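Local structure of 4-methyl-5(B-hydroxyethyl)-thiazole monophosphate biosynthesis enzyme (Vibrio cholerae O1 biovar El Tor, 3OT1) at residues Lys10-Pro15 and Phe37-Ala42. The protein is a DJ-1/PfpI-family protein that probably takes part in making the thiazole phosphate moiety of thiamine. Numbering follows the deposited sequence.
Sequences KRILVP and FQVTMA
The F37 ring reaches across the start of two parallel strands and lies under K10, whose CB sits over one ring face, 3.9 Å from the centroid and 15° off the normal, a CH-pi contact. K10 CG, turned to the side of its own backbone N (chi1 -58°), carries the chain on over F37 CE1 and CZ before the amine end leads away. I12 meets the same ring obliquely, CG1 lying 4.0 Å from F37 CD2. Further along the sheet face that carries I12, V14 CG2 and V39 CG1 touch methyl to methyl at 3.7 Å; V39 CG1 is placed there by standing anti to its backbone N (chi1 -176°). L32 of helix 22-34 covers I12, F37 and V39, and L177 of helix 166-178 closes over I12 and F37. On the face of R11, L13, Q38 and A42, L13 extends CD1 to A42 CB, also 3.7 Å away, while R11 turns from Q38 to a salt bridge with D73. Five backbone bonds join the strands: K10 O, I12 O and V14 O accept from Q38, T40 and A42, and Q38 O and T40 O from I12 and V14. T40 N to I12 O is nearly straight. With helix 22-34 the strands form a right-handed beta-alpha-beta crossover of the Rossmann-like DJ-1/PfpI fold: the five bonds satisfy the peptide groups facing each other between these strands, leaving the apolar I12, F37 and V39 side for helices 22-34 and 166-178.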
ATOM      1  N   LYS B  10      -4.317 -15.181  14.958  1.00 10.76           N
ATOM      2  CA  LYS B  10      -3.972 -15.921  13.743  1.00  8.72           C
ATOM      3  C   LYS B  10      -2.570 -15.562  13.288  1.00  7.81           C
ATOM      4  O   LYS B  10      -2.157 -14.422  13.418  1.00  9.23           O
ATOM      5  CB  LYS B  10      -4.981 -15.683  12.634  1.00  9.44           C
ATOM      6  CG  LYS B  10      -6.393 -16.045  12.970  1.00 10.83           C
ATOM      7  CD  LYS B  10      -6.545 -17.482  13.389  1.00 13.33           C
ATOM      8  CE  LYS B  10      -7.969 -17.777  13.781  1.00 15.94           C
ATOM      9  NZ  LYS B  10      -8.089 -19.174  14.217  1.00 19.78           N
ATOM     10  N   ARG B  11      -1.874 -16.547  12.742  1.00  6.76           N
ATOM     11  CA  ARG B  11      -0.504 -16.427  12.308  1.00  6.37           C
ATOM     12  C   ARG B  11      -0.431 -16.528  10.798  1.00  5.31           C
ATOM     13  O   ARG B  11      -0.904 -17.513  10.205  1.00  6.17           O
ATOM     14  CB  ARG B  11       0.358 -17.528  12.899  1.00  6.90           C
ATOM     15  CG  ARG B  11       0.358 -17.577  14.414  1.00  9.68           C
ATOM     16  CD  ARG B  11       0.752 -18.956  14.924  1.00 11.57           C
ATOM     17  NE  ARG B  11      -0.204 -19.979  14.508  1.00 13.69           N
ATOM     18  CZ  ARG B  11      -0.042 -21.279  14.733  1.00 14.54           C
ATOM     19  NH1 ARG B  11       1.054 -21.724  15.366  1.00 15.30           N
ATOM     20  NH2 ARG B  11      -0.966 -22.130  14.304  1.00 16.57           N
ATOM     21  N   ILE B  12       0.146 -15.519  10.162  1.00  4.92           N
ATOM     22  CA  ILE B  12       0.183 -15.452   8.701  1.00  5.21           C
ATOM     23  C   ILE B  12       1.624 -15.386   8.227  1.00  4.03           C
ATOM     24  O   ILE B  12       2.389 -14.576   8.731  1.00  5.57           O
ATOM     25  CB  ILE B  12      -0.535 -14.187   8.164  1.00  5.77           C
ATOM     26  CG1 ILE B  12      -1.838 -13.883   8.942  1.00  8.99           C
ATOM     27  CG2 ILE B  12      -0.681 -14.319   6.609  1.00  6.44           C
ATOM     28  CD1 ILE B  12      -2.900 -14.873   8.700  1.00  9.68           C
ATOM     29  N   LEU B  13       1.970 -16.223   7.263  1.00  3.77           N
ATOM     30  CA  LEU B  13       3.264 -16.173   6.594  1.00  3.89           C
ATOM     31  C   LEU B  13       3.136 -15.414   5.274  1.00  3.63           C
ATOM     32  O   LEU B  13       2.285 -15.757   4.475  1.00  3.86           O
ATOM     33  CB  LEU B  13       3.768 -17.596   6.347  1.00  3.96           C
ATOM     34  CG  LEU B  13       5.118 -17.688   5.656  1.00  4.68           C
ATOM     35  CD1 LEU B  13       6.213 -16.996   6.469  1.00  6.37           C
ATOM     36  CD2 LEU B  13       5.485 -19.126   5.417  1.00  6.32           C
ATOM     37  N   VAL B  14       3.985 -14.388   5.108  1.00  3.59           N
ATOM     38  CA  VAL B  14       4.025 -13.597   3.900  1.00  4.07           C
ATOM     39  C   VAL B  14       5.437 -13.698   3.311  1.00  3.81           C
ATOM     40  O   VAL B  14       6.354 -12.965   3.712  1.00  4.45           O
ATOM     41  CB  VAL B  14       3.653 -12.119   4.170  1.00  4.24           C
ATOM     42  CG1 VAL B  14       3.693 -11.311   2.877  1.00  5.57           C
ATOM     43  CG2 VAL B  14       2.298 -12.024   4.872  1.00  5.73           C
ATOM     44  N   PRO B  15       5.634 -14.587   2.326  1.00  3.84           N
ATOM     45  CA  PRO B  15       6.929 -14.644   1.654  1.00  4.16           C
ATOM     46  C   PRO B  15       7.162 -13.401   0.809  1.00  4.03           C
ATOM     47  O   PRO B  15       6.232 -12.830   0.248  1.00  4.34           O
ATOM     48  CB  PRO B  15       6.802 -15.882   0.774  1.00  4.44           C
ATOM     49  CG  PRO B  15       5.681 -16.698   1.417  1.00  4.68           C
ATOM     50  CD  PRO B  15       4.719 -15.642   1.851  1.00  4.13           C
ATOM     51  N   PHE B  37      -3.404  -9.900  14.007  1.00  6.11           N
ATOM     52  CA  PHE B  37      -2.725 -11.117  13.587  1.00  6.20           C
ATOM     53  C   PHE B  37      -1.212 -10.999  13.759  1.00  5.86           C
ATOM     54  O   PHE B  37      -0.657  -9.899  13.773  1.00  6.84           O
ATOM     55  CB  PHE B  37      -3.033 -11.416  12.134  1.00  5.52           C
ATOM     56  CG  PHE B  37      -4.496 -11.740  11.828  1.00  6.06           C
ATOM     57  CD1 PHE B  37      -5.456 -11.950  12.809  1.00  6.86           C
ATOM     58  CD2 PHE B  37      -4.885 -11.893  10.512  1.00  7.24           C
ATOM     59  CE1 PHE B  37      -6.765 -12.274  12.478  1.00  7.21           C
ATOM     60  CE2 PHE B  37      -6.173 -12.227  10.164  1.00  7.20           C
ATOM     61  CZ  PHE B  37      -7.136 -12.401  11.151  1.00  7.80           C
ATOM     62  N   GLN B  38      -0.542 -12.140  13.884  1.00  6.59           N
ATOM     63  CA  GLN B  38       0.912 -12.226  13.943  1.00  7.00           C
ATOM     64  C   GLN B  38       1.409 -12.527  12.543  1.00  6.53           C
ATOM     65  O   GLN B  38       1.179 -13.611  12.035  1.00  6.83           O
ATOM     66  CB  GLN B  38       1.316 -13.342  14.891  1.00  8.22           C
ATOM     67  CG  GLN B  38       0.646 -13.271  16.232  1.00 12.18           C
ATOM     68  CD  GLN B  38       0.959 -11.998  16.921  1.00 15.55           C
ATOM     69  OE1 GLN B  38       2.127 -11.705  17.186  1.00 18.31           O
ATOM     70  NE2 GLN B  38      -0.084 -11.201  17.224  1.00 17.15           N
ATOM     71  N   VAL B  39       2.042 -11.542  11.920  1.00  5.17           N
ATOM     72  CA  VAL B  39       2.431 -11.621  10.519  1.00  5.73           C
ATOM     73  C   VAL B  39       3.936 -11.720  10.413  1.00  5.81           C
ATOM     74  O   VAL B  39       4.671 -10.891  10.936  1.00  7.67           O
ATOM     75  CB  VAL B  39       1.914 -10.401   9.731  1.00  6.26           C
ATOM     76  CG1 VAL B  39       2.263 -10.577   8.251  1.00  7.41           C
ATOM     77  CG2 VAL B  39       0.400 -10.220   9.933  1.00  7.39           C
ATOM     78  N   THR B  40       4.400 -12.773   9.755  1.00  5.00           N
ATOM     79  CA  THR B  40       5.804 -13.016   9.540  1.00  5.31           C
ATOM     80  C   THR B  40       6.141 -12.854   8.068  1.00  4.59           C
ATOM     81  O   THR B  40       5.660 -13.615   7.235  1.00  5.22           O
ATOM     82  CB  THR B  40       6.186 -14.452   9.974  1.00  6.08           C
ATOM     83  OG1 THR B  40       5.843 -14.633  11.355  1.00  8.34           O
ATOM     84  CG2 THR B  40       7.667 -14.719   9.765  1.00  8.14           C
HETATM   85  N   MSE B  41       7.005 -11.893   7.772  0.60  4.92           N
HETATM   86  CA  MSE B  41       7.593 -11.770   6.449  0.60  5.35           C
HETATM   87  C   MSE B  41       8.832 -12.644   6.387  0.60  5.20           C
HETATM   88  O   MSE B  41       9.671 -12.588   7.292  0.60  6.15           O
HETATM   89  CB  MSE B  41       7.936 -10.301   6.186  0.60  5.77           C
HETATM   90  CG  MSE B  41       6.720  -9.389   6.158  0.60  5.53           C
HETATM   91 SE   MSE B  41       7.190  -7.497   6.190  0.60  7.19          SE
HETATM   92  CE  MSE B  41       8.475  -7.638   4.653  0.60  6.30           C
ATOM     93  N   ALA B  42       8.954 -13.445   5.320  1.00  4.94           N
ATOM     94  CA  ALA B  42      10.056 -14.383   5.182  1.00  5.45           C
ATOM     95  C   ALA B  42      10.637 -14.288   3.770  1.00  5.06           C
ATOM     96  O   ALA B  42       9.893 -14.355   2.796  1.00  5.72           O
ATOM     97  CB  ALA B  42       9.598 -15.825   5.469  1.00  5.76           C
TER